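Local coordinates for protein predicted acyltransferase with acyl-CoA N-acyltransferase domain (Escherichia coli, PDB 4RS2) that binds coenzyme A and probably transfers acyl groups from acyl-CoA, as a GNAT-family N-acyltransferase that on overexpression suppresses small-RNA silencing, at residues 86-91 with 122-127; 76-81 with 174-179; 32-37 with 92-97. One frame throughout, in Å; residues are numbered along the deposited sequence.

Contact 1: residues 86-91 with 122-127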
loop_
_atom_site.group_PDB
_atom_site.type_symbol
_atom_site.label_atom_id
_atom_site.label_comp_id
_atom_site.label_asym_id
_atom_site.label_seq_id
_atom_site.Cartn_x
_atom_site.Cartn_y
_atom_site.Cartn_z
ATOM N N GLN A 86 -14.112 -6.346 -4.780
ATOM C CA GLN A 86 -12.776 -6.918 -4.712
ATOM C C GLN A 86 -11.724 -5.849 -5.019
ATOM O O GLN A 86 -10.806 -6.070 -5.780
ATOM C CB GLN A 86 -12.646 -8.128 -5.649
ATOM C CG GLN A 86 -13.713 -9.184 -5.392
ATOM C CD GLN A 86 -13.582 -9.808 -4.017
ATOM O OE1 GLN A 86 -12.487 -10.194 -3.604
ATOM N NE2 GLN A 86 -14.699 -9.932 -3.307
ATOM N N TRP A 87 -11.913 -4.687 -4.403
ATOM C CA TRP A 87 -10.950 -3.601 -4.451
ATOM C C TRP A 87 -10.245 -3.474 -3.094
ATOM O O TRP A 87 -10.811 -3.822 -2.050
ATOM C CB TRP A 87 -11.622 -2.259 -4.752
ATOM C CG TRP A 87 -12.093 -2.058 -6.131
ATOM C CD1 TRP A 87 -12.512 -3.010 -7.025
ATOM C CD2 TRP A 87 -12.304 -0.789 -6.763
ATOM N NE1 TRP A 87 -12.933 -2.409 -8.188
ATOM C CE2 TRP A 87 -12.808 -1.049 -8.063
ATOM C CE3 TRP A 87 -12.065 0.524 -6.383
ATOM C CZ2 TRP A 87 -13.091 -0.027 -8.972
ATOM C CZ3 TRP A 87 -12.324 1.560 -7.305
ATOM C CH2 TRP A 87 -12.840 1.267 -8.581
ATOM N N VAL A 88 -9.033 -2.936 -3.134
ATOM C CA VAL A 88 -8.254 -2.683 -1.911
ATOM C C VAL A 88 -7.622 -1.311 -1.978
ATOM O O VAL A 88 -7.478 -0.743 -3.067
ATOM C CB VAL A 88 -7.149 -3.717 -1.685
ATOM C CG1 VAL A 88 -7.741 -5.085 -1.402
ATOM C CG2 VAL A 88 -6.188 -3.716 -2.871
ATOM N N GLY A 89 -7.297 -0.774 -0.797
ATOM C CA GLY A 89 -6.566 0.471 -0.650
ATOM C C GLY A 89 -5.133 0.150 -0.191
ATOM O O GLY A 89 -4.929 -0.663 0.723
ATOM N N MET A 90 -4.143 0.751 -0.837
ATOM C CA MET A 90 -2.746 0.539 -0.494
ATOM C C MET A 90 -2.260 1.600 0.483
ATOM O O MET A 90 -2.386 2.783 0.211
ATOM C CB MET A 90 -1.910 0.595 -1.779
ATOM C CG MET A 90 -0.453 0.292 -1.587
ATOM S SD MET A 90 0.403 0.145 -3.166
ATOM C CE MET A 90 0.579 1.852 -3.605
ATOM N N ALA A 91 -1.737 1.170 1.628
ATOM C CA ALA A 91 -1.211 2.045 2.663
ATOM C C ALA A 91 -0.890 1.212 3.867
ATOM O O ALA A 91 -1.635 0.289 4.188
ATOM C CB ALA A 91 -2.237 3.109 3.082
ATOM N N ALA A 122 -9.568 -6.654 -8.297
ATOM C CA ALA A 122 -9.801 -5.894 -9.519
ATOM C C ALA A 122 -9.181 -4.520 -9.609
ATOM O O ALA A 122 -9.012 -4.021 -10.721
ATOM C CB ALA A 122 -11.288 -5.779 -9.761
ATOM N N ALA A 123 -8.917 -3.880 -8.471
ATOM C CA ALA A 123 -8.381 -2.536 -8.462
ATOM C C ALA A 123 -7.765 -2.191 -7.107
ATOM O O ALA A 123 -8.163 -2.735 -6.081
ATOM C CB ALA A 123 -9.451 -1.521 -8.812
ATOM N N VAL A 124 -6.866 -1.223 -7.147
ATOM C CA VAL A 124 -6.162 -0.739 -5.990
ATOM C C VAL A 124 -6.239 0.770 -5.957
ATOM O O VAL A 124 -5.954 1.418 -6.959
ATOM C CB VAL A 124 -4.681 -1.150 -6.013
ATOM C CG1 VAL A 124 -4.016 -0.642 -4.732
ATOM C CG2 VAL A 124 -4.570 -2.662 -6.104
ATOM N N VAL A 125 -6.669 1.322 -4.838
ATOM C CA VAL A 125 -6.632 2.786 -4.674
ATOM C C VAL A 125 -5.535 3.135 -3.687
ATOM O O VAL A 125 -5.092 2.268 -2.901
ATOM C CB VAL A 125 -7.985 3.392 -4.208
ATOM C CG1 VAL A 125 -9.074 3.033 -5.183
ATOM C CG2 VAL A 125 -8.374 2.927 -2.805
ATOM N N THR A 126 -5.108 4.383 -3.722
ATOM C CA THR A 126 -4.151 4.868 -2.747
ATOM C C THR A 126 -4.263 6.385 -2.657
ATOM O O THR A 126 -4.855 7.043 -3.523
ATOM C CB THR A 126 -2.701 4.435 -3.076
ATOM O OG1 THR A 126 -1.877 4.546 -1.911
ATOM C CG2 THR A 126 -2.095 5.297 -4.229
ATOM N N LEU A 127 -3.745 6.920 -1.565
ATOM C CA LEU A 127 -3.767 8.351 -1.296
ATOM C C LEU A 127 -2.351 8.813 -1.051
ATOM O O LEU A 127 -1.697 8.365 -0.102
ATOM C CB LEU A 127 -4.642 8.623 -0.081
ATOM C CG LEU A 127 -4.889 10.089 0.246
ATOM C CD1 LEU A 127 -5.773 10.741 -0.819
ATOM C CD2 LEU A 127 -5.601 10.169 1.582
HETATM O O HOH W 1 -4.292 4.762 0.663
#

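Contact 2: residues 76-81 with 174-179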
loop_
_atom_site.group_PDB
_atom_site.type_symbol
_atom_site.label_atom_id
_atom_site.label_comp_id
_atom_site.label_asym_id
_atom_site.label_seq_id
_atom_site.Cartn_x
_atom_site.Cartn_y
_atom_site.Cartn_z
ATOM N N SER A 76 -5.712 -3.045 2.346
ATOM C CA SER A 76 -6.894 -3.318 3.168
ATOM C C SER A 76 -8.126 -3.163 2.291
ATOM O O SER A 76 -8.033 -2.499 1.254
ATOM C CB SER A 76 -6.917 -2.365 4.361
ATOM O OG SER A 76 -6.847 -1.042 3.942
ATOM N N PRO A 77 -9.263 -3.752 2.679
ATOM C CA PRO A 77 -10.420 -3.711 1.780
ATOM C C PRO A 77 -11.057 -2.349 1.692
ATOM O O PRO A 77 -11.095 -1.616 2.678
ATOM C CB PRO A 77 -11.411 -4.691 2.407
ATOM C CG PRO A 77 -11.016 -4.730 3.840
ATOM C CD PRO A 77 -9.562 -4.412 3.953
ATOM N N VAL A 78 -11.547 -2.000 0.503
ATOM C CA VAL A 78 -12.323 -0.755 0.344
ATOM C C VAL A 78 -13.610 -1.148 -0.370
ATOM O O VAL A 78 -13.613 -2.136 -1.112
ATOM C CB VAL A 78 -11.581 0.348 -0.444
ATOM C CG1 VAL A 78 -10.275 0.688 0.254
ATOM C CG2 VAL A 78 -11.335 -0.041 -1.901
ATOM N N ASP A 79 -14.718 -0.441 -0.105
ATOM C CA ASP A 79 -15.960 -0.713 -0.808
ATOM C C ASP A 79 -16.267 0.484 -1.662
ATOM O O ASP A 79 -15.800 1.576 -1.385
ATOM C CB ASP A 79 -17.112 -0.960 0.159
ATOM C CG ASP A 79 -16.889 -2.178 1.017
ATOM O OD1 ASP A 79 -16.576 -3.274 0.477
ATOM O OD2 ASP A 79 -17.035 -2.033 2.247
ATOM N N VAL A 80 -17.050 0.283 -2.716
ATOM C CA VAL A 80 -17.387 1.390 -3.595
ATOM C C VAL A 80 -18.866 1.565 -3.605
ATOM O O VAL A 80 -19.592 0.663 -3.976
ATOM C CB VAL A 80 -16.905 1.165 -5.023
ATOM C CG1 VAL A 80 -17.155 2.430 -5.837
ATOM C CG2 VAL A 80 -15.434 0.795 -5.023
ATOM N N GLN A 81 -19.318 2.712 -3.125
ATOM C CA GLN A 81 -20.742 2.996 -3.029
ATOM C C GLN A 81 -21.363 1.883 -2.163
ATOM O O GLN A 81 -22.475 1.396 -2.388
ATOM C CB GLN A 81 -21.337 3.157 -4.447
ATOM C CG GLN A 81 -22.412 4.234 -4.549
ATOM C CD GLN A 81 -22.359 5.023 -5.862
ATOM O OE1 GLN A 81 -22.444 6.250 -5.855
ATOM N NE2 GLN A 81 -22.203 4.328 -6.981
ATOM N N VAL A 174 -15.383 5.711 -2.456
ATOM C CA VAL A 174 -14.596 4.559 -2.108
ATOM C C VAL A 174 -14.349 4.691 -0.614
ATOM O O VAL A 174 -13.713 5.644 -0.171
ATOM C CB VAL A 174 -13.255 4.540 -2.868
ATOM C CG1 VAL A 174 -12.410 3.370 -2.404
ATOM C CG2 VAL A 174 -13.493 4.559 -4.379
ATOM N N GLU A 175 -14.844 3.730 0.165
ATOM C CA GLU A 175 -14.718 3.761 1.610
ATOM C C GLU A 175 -13.667 2.799 2.139
ATOM O O GLU A 175 -13.691 1.598 1.835
ATOM C CB GLU A 175 -16.067 3.433 2.240
ATOM C CG GLU A 175 -17.042 4.607 2.274
ATOM C CD GLU A 175 -17.026 5.358 3.585
ATOM O OE1 GLU A 175 -15.977 5.854 4.022
ATOM O OE2 GLU A 175 -18.092 5.449 4.186
ATOM N N TYR A 176 -12.747 3.346 2.935
ATOM C CA TYR A 176 -11.723 2.547 3.608
ATOM C C TYR A 176 -12.336 2.087 4.942
ATOM O O TYR A 176 -13.395 2.547 5.373
ATOM C CB TYR A 176 -10.484 3.373 3.921
ATOM C CG TYR A 176 -9.548 3.735 2.789
ATOM C CD1 TYR A 176 -9.918 4.650 1.815
ATOM C CD2 TYR A 176 -8.248 3.270 2.768
ATOM C CE1 TYR A 176 -9.034 5.014 0.794
ATOM C CE2 TYR A 176 -7.362 3.624 1.767
ATOM C CZ TYR A 176 -7.758 4.500 0.780
ATOM O OH TYR A 176 -6.915 4.915 -0.205
ATOM N N HIS A 177 -11.665 1.159 5.599
ATOM C CA HIS A 177 -12.096 0.725 6.905
ATOM C C HIS A 177 -11.999 1.904 7.881
ATOM O O HIS A 177 -11.175 2.824 7.705
ATOM C CB HIS A 177 -11.184 -0.367 7.358
ATOM C CG HIS A 177 -11.631 -1.008 8.612
ATOM N ND1 HIS A 177 -11.177 -0.612 9.848
ATOM C CD2 HIS A 177 -12.549 -1.980 8.837
ATOM C CE1 HIS A 177 -11.757 -1.345 10.779
ATOM N NE2 HIS A 177 -12.599 -2.174 10.190
ATOM N N GLU A 178 -12.828 1.902 8.904
ATOM C CA GLU A 178 -12.834 3.022 9.849
ATOM C C GLU A 178 -11.516 3.250 10.566
ATOM O O GLU A 178 -11.293 4.341 11.072
ATOM C CB GLU A 178 -13.965 2.842 10.841
ATOM C CG GLU A 178 -13.821 1.630 11.722
ATOM C CD GLU A 178 -15.034 1.410 12.573
ATOM O OE1 GLU A 178 -15.209 2.180 13.532
ATOM O OE2 GLU A 178 -15.788 0.463 12.281
ATOM N N HIS A 179 -10.625 2.255 10.608
ATOM C CA HIS A 179 -9.326 2.450 11.245
ATOM C C HIS A 179 -8.518 3.534 10.556
ATOM O O HIS A 179 -7.578 4.083 11.139
ATOM C CB HIS A 179 -8.482 1.164 11.290
ATOM C CG HIS A 179 -8.957 0.158 12.280
ATOM N ND1 HIS A 179 -9.595 0.505 13.455
ATOM C CD2 HIS A 179 -8.788 -1.182 12.334
ATOM C CE1 HIS A 179 -9.860 -0.585 14.142
ATOM N NE2 HIS A 179 -9.389 -1.622 13.484
HETATM O O HOH W 2 -9.456 -0.105 4.268
HETATM O O HOH W 3 -14.947 -0.374 3.321
#

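Contact 3: residues 32-37 with 92-97. With COA (coenzyme A), chain C.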
loop_
_atom_site.group_PDB
_atom_site.type_symbol
_atom_site.label_atom_id
_atom_site.label_comp_id
_atom_site.label_asym_id
_atom_site.label_seq_id
_atom_site.Cartn_x
_atom_site.Cartn_y
_atom_site.Cartn_z
ATOM N N ALA A 32 8.471 -1.129 13.981
ATOM C CA ALA A 32 9.621 -0.286 14.209
ATOM C C ALA A 32 9.925 0.488 12.952
ATOM O O ALA A 32 10.249 1.672 13.022
ATOM C CB ALA A 32 10.817 -1.105 14.668
ATOM N N LEU A 33 9.844 -0.178 11.805
ATOM C CA LEU A 33 10.039 0.519 10.534
ATOM C C LEU A 33 9.044 1.666 10.332
ATOM O O LEU A 33 9.415 2.776 9.900
ATOM C CB LEU A 33 9.907 -0.460 9.372
ATOM C CG LEU A 33 9.968 0.155 7.987
ATOM C CD1 LEU A 33 11.347 0.728 7.641
ATOM C CD2 LEU A 33 9.562 -0.924 7.009
ATOM N N LEU A 34 7.773 1.411 10.651
ATOM C CA LEU A 34 6.745 2.431 10.447
ATOM C C LEU A 34 6.919 3.593 11.407
ATOM O O LEU A 34 6.729 4.752 11.020
ATOM C CB LEU A 34 5.331 1.811 10.558
ATOM C CG LEU A 34 5.046 0.773 9.440
ATOM C CD1 LEU A 34 3.709 0.112 9.658
ATOM C CD2 LEU A 34 5.131 1.388 8.068
ATOM N N ARG A 35 7.313 3.317 12.637
ATOM C CA ARG A 35 7.514 4.405 13.593
ATOM C C ARG A 35 8.679 5.300 13.262
ATOM O O ARG A 35 8.643 6.517 13.533
ATOM C CB ARG A 35 7.691 3.847 14.995
ATOM C CG ARG A 35 6.422 3.268 15.560
ATOM C CD ARG A 35 6.551 2.773 16.989
ATOM N NE ARG A 35 5.254 2.300 17.462
ATOM C CZ ARG A 35 4.365 3.040 18.127
ATOM N NH1 ARG A 35 4.643 4.288 18.484
ATOM N NH2 ARG A 35 3.190 2.514 18.456
ATOM N N ARG A 36 9.710 4.707 12.677
ATOM C CA ARG A 36 10.903 5.466 12.337
ATOM C C ARG A 36 10.817 6.164 10.985
ATOM O O ARG A 36 11.506 7.151 10.782
ATOM C CB ARG A 36 12.177 4.614 12.461
ATOM C CG ARG A 36 12.385 3.489 11.472
ATOM C CD ARG A 36 13.769 2.856 11.684
ATOM N NE ARG A 36 13.996 1.720 10.793
ATOM C CZ ARG A 36 13.674 0.450 11.063
ATOM N NH1 ARG A 36 13.118 0.112 12.217
ATOM N NH2 ARG A 36 13.924 -0.492 10.176
ATOM N N SER A 37 9.924 5.689 10.115
ATOM C CA SER A 37 9.806 6.180 8.731
ATOM C C SER A 37 8.825 7.308 8.491
ATOM O O SER A 37 8.978 8.049 7.517
ATOM C CB SER A 37 9.425 5.039 7.808
ATOM O OG SER A 37 10.463 4.086 7.763
ATOM N N PRO A 92 0.230 1.471 4.528
ATOM C CA PRO A 92 1.279 2.410 4.155
ATOM C C PRO A 92 2.286 1.765 3.229
ATOM O O PRO A 92 2.148 0.591 2.868
ATOM C CB PRO A 92 1.972 2.708 5.487
ATOM C CG PRO A 92 1.800 1.490 6.287
ATOM C CD PRO A 92 0.557 0.788 5.801
ATOM N N LEU A 93 3.257 2.576 2.799
ATOM C CA LEU A 93 4.363 2.167 1.963
ATOM C C LEU A 93 5.592 2.801 2.546
ATOM O O LEU A 93 5.670 4.027 2.670
ATOM C CB LEU A 93 4.174 2.641 0.520
ATOM C CG LEU A 93 5.365 2.411 -0.415
ATOM C CD1 LEU A 93 5.614 0.928 -0.553
ATOM C CD2 LEU A 93 5.119 3.059 -1.783
ATOM N N ALA A 94 6.569 1.985 2.912
ATOM C CA ALA A 94 7.762 2.497 3.549
ATOM C C ALA A 94 9.001 1.705 3.223
ATOM O O ALA A 94 8.956 0.489 3.144
ATOM C CB ALA A 94 7.570 2.534 5.051
ATOM N N VAL A 95 10.088 2.438 3.027
ATOM C CA VAL A 95 11.398 1.818 2.888
ATOM C C VAL A 95 12.344 2.491 3.882
ATOM O O VAL A 95 12.363 3.730 4.010
ATOM C CB VAL A 95 11.910 1.936 1.447
ATOM C CG1 VAL A 95 13.360 1.498 1.350
ATOM C CG2 VAL A 95 11.012 1.157 0.498
ATOM N N ASP A 96 13.101 1.655 4.611
ATOM C CA ASP A 96 14.062 2.154 5.596
ATOM C C ASP A 96 15.025 3.133 4.926
ATOM O O ASP A 96 15.495 2.877 3.850
ATOM C CB ASP A 96 14.824 0.993 6.209
ATOM C CG ASP A 96 15.686 1.410 7.390
ATOM O OD1 ASP A 96 16.552 2.306 7.252
ATOM O OD2 ASP A 96 15.577 0.788 8.474
ATOM N N GLU A 97 15.283 4.246 5.592
ATOM C CA GLU A 97 16.146 5.292 5.040
ATOM C C GLU A 97 17.487 4.711 4.537
ATOM O O GLU A 97 18.029 5.194 3.538
ATOM C CB GLU A 97 16.331 6.420 6.079
ATOM C CG GLU A 97 16.916 7.698 5.499
ATOM C CD GLU A 97 16.725 8.922 6.392
ATOM O OE1 GLU A 97 15.897 8.892 7.345
ATOM O OE2 GLU A 97 17.415 9.940 6.135
HETATM N N1A COA C . 8.437 11.793 -4.551
HETATM C C2A COA C . 8.407 11.399 -5.848
HETATM N N3A COA C . 9.036 10.294 -6.287
HETATM C C4A COA C . 9.710 9.509 -5.402
HETATM C C5A COA C . 9.783 9.869 -3.995
HETATM C C6A COA C . 9.080 11.088 -3.592
HETATM N N6A COA C . 9.109 11.447 -2.289
HETATM N N7A COA C . 10.518 8.934 -3.377
HETATM C C8A COA C . 10.886 8.039 -4.318
HETATM N N9A COA C . 10.441 8.400 -5.513
HETATM C C1B COA C . 10.608 7.662 -6.767
HETATM C C2B COA C . 12.029 7.251 -7.102
HETATM O O2B COA C . 12.802 8.342 -7.622
HETATM C C3B COA C . 11.777 6.146 -8.089
HETATM O O3B COA C . 11.424 6.704 -9.361
HETATM P P3B COA C . 11.400 5.820 -10.719
HETATM O O7A COA C . 11.505 4.358 -10.336
HETATM O O8A COA C . 10.169 6.191 -11.447
HETATM O O9A COA C . 12.607 6.299 -11.450
HETATM C C4B COA C . 10.535 5.464 -7.518
HETATM O O4B COA C . 9.924 6.408 -6.625
HETATM C C5B COA C . 10.850 4.184 -6.771
HETATM O O5B COA C . 11.902 4.422 -5.830
HETATM P P1A COA C . 12.427 3.328 -4.777
HETATM O O1A COA C . 13.924 3.376 -4.695
HETATM O O2A COA C . 11.688 2.056 -5.069
HETATM O O3A COA C . 11.830 3.897 -3.384
HETATM P P2A COA C . 12.565 4.710 -2.213
HETATM O O4A COA C . 13.620 3.913 -1.564
HETATM O O5A COA C . 12.998 6.083 -2.691
HETATM O O6A COA C . 11.331 4.812 -1.183
HETATM C CBP COA C . 9.468 5.879 -0.063
HETATM C CCP COA C . 10.275 5.761 -1.341
HETATM C CDP COA C . 8.376 6.929 -0.222
HETATM C CEP COA C . 8.837 4.518 0.173
HETATM C CAP COA C . 10.446 6.254 1.067
HETATM O OAP COA C . 11.086 7.522 0.797
HETATM C C9P COA C . 9.827 6.291 2.443
HETATM O O9P COA C . 9.646 5.261 3.113
HETATM N N8P COA C . 9.555 7.509 2.911
HETATM C C7P COA C . 9.048 7.709 4.257
HETATM C C6P COA C . 7.547 7.519 4.288
HETATM C C5P COA C . 6.890 8.630 3.507
HETATM O O5P COA C . 6.457 8.436 2.386
HETATM N N4P COA C . 6.808 9.804 4.118
HETATM C C3P COA C . 6.091 10.931 3.552
HETATM C C2P COA C . 5.115 11.504 4.580
HETATM S S1P COA C . 3.550 11.969 3.793
HETATM O O HOH W 4 13.961 7.067 8.674
#

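Contact 1: residues 86-91 with 122-127
Val88 and Gly89 pair in parallel with Val124 and Val125, the two strand directions 35° apart, through a ladder in which Val88 N donates to Ala123 O, Val125 N to Val88 O and Met90 N to Val125 O. The last bond is short, 2.7 Å between Met90 N and Val125 O. Ahead of this ladder, Ala122 N donates to Gln86 O at 2.9 Å, whereas Ala123 N is buried by the contact without a hydrogen-bond partner. Ala123 CB stands over one face of the Trp87 indole, 3.5 Å from the centroid of the five-membered ring and 10° off its normal, a close CH-pi contact. Val125 CG1 comes obliquely to the same indole, 4.1 Å from Trp87 CE3, while Val125 CG2 rests 3.7 Å from Gly89 CA, on the same face of the sheet as the indole. The other face carries Val88, Met90, Val124 and Thr126. Val88 CG2 meets Val124 CG2 at 3.8 Å, and Val124 CG1 leans on Met90 CB. Thr126 places OG1 anti to its backbone N (chi1 -161°) and donates to Met90 O at 2.8 Å; a water also donates to that oxygen, so two donors grip it. Helix 104-118 packs on this second face through Leu113 and Leu116, completing a beta-alpha-beta crossover, the central unit of the GNAT acetyltransferase fold.

Contact 2: residues 76-81 with 174-179
Val174 enters the pairing against Val78 and Val80, and its branches divide the work. With CG1 anti to its backbone N (chi1 176°), that methyl lies 3.6 Å from Val78 CG2, while Val174 CG2 rests more loosely near Val80 CG2. The CA of Val174 also lies close to Asp79 O. Glu175 then forms the antiparallel hydrogen-bonded pair with Asp79: Glu175 N donates to Asp79 O at 2.8 Å, and Asp79 N returns a bond to Glu175 O at 3.0 Å. A water donates both to Glu175 O and to Asp79 OD2, so the carbonyl oxygen receives a second donor and the Asp79 carboxylate is tied to the opposite backbone. This pairing adds strand 172-175 antiparallel to the far end of strand 69-80, at residues 79-80, in the mixed acetyltransferase sheet. At Tyr176 the direct backbone bonding gives way to ring packing. Val78 CG1 stands over the centre of the phenol ring, 4.1 Å from the centroid and 13° off the normal, a CH-pi contact; Val125 and the rings of Trp150 and Phe180 are further neighbours of Tyr176. His177 is joined by water instead: its N donates to a water that in turn donates to Pro77 O and Ser76 OG. The His177 ring then turns back on the chain: its ND1 accepts from His179 N at 3.0 Å, the donor tilted out of the ring plane, as the 3-10 segment 178-179 starts.

Contact 3: residues 32-37 with 92-97
In the coenzyme A site of this GNAT fold, Leu33, Leu34 and Ser37 of helix 27-37 pack on residues 92-96 at the end of strand 87-95, whose backbone binds the pantetheine arm of the cofactor. Over these short segments the helix axis runs nearly perpendicular to the strand, at 85°. Leu34 CD2 touches both Pro92 CG, at 3.8 Å, and Ala94 CB, at 4.0 Å; Pro92 follows a cis peptide bond. Leu33 CD1 packs 3.6 Å from Asp96 N. In the conformer described, one of two, Arg36 has CG between its backbone N and carbonyl carbon (chi1 69°) and runs extended to NE, gripping one oxygen side-on: NH2 is 2.7 Å and NE 3.0 Å from Asp96 OD2. The guanidinium and carboxylate planes are 53° apart, NH2 meeting the carboxylate on its anti side and NE from above its plane. Asp96 OD1 is taken up by Lys98 N. Ser37 OG donates to Leu33 O within the helix. On the cofactor, O9P accepts from Val95 N at 2.9 Å, nearly straight, and Ser37 O approaches C7P. Val95 packs on helix 104-118, Leu34 and Pro92 touch Val47 of helix 42-53, and strand 69-80 lies alongside.

In the fold
From the N terminus, helix 27-37 comes first and supplies one side of contact 3. Contact 2 opens next, at 76-81 on strand 69-80. The following strand, 87-95, serves both remaining contacts: residues 86-91 open contact 1, and 92-97 close the loop of contact 3, across 54 residues. Contact 1 closes its shorter loop, through helix 104-118, at 122-127; its segments adjoin those of contact 3 in sequence and cross them. Contact 2 closes last, at 174-179, with contact 1 nested inside its loop and contact 3 crossing it. Contacts 1 and 2 touch where strands 69-80 and 87-95 pair. Together they join the N-terminal helix and cofactor site, the sheet's central crossover and the last strand of the chain.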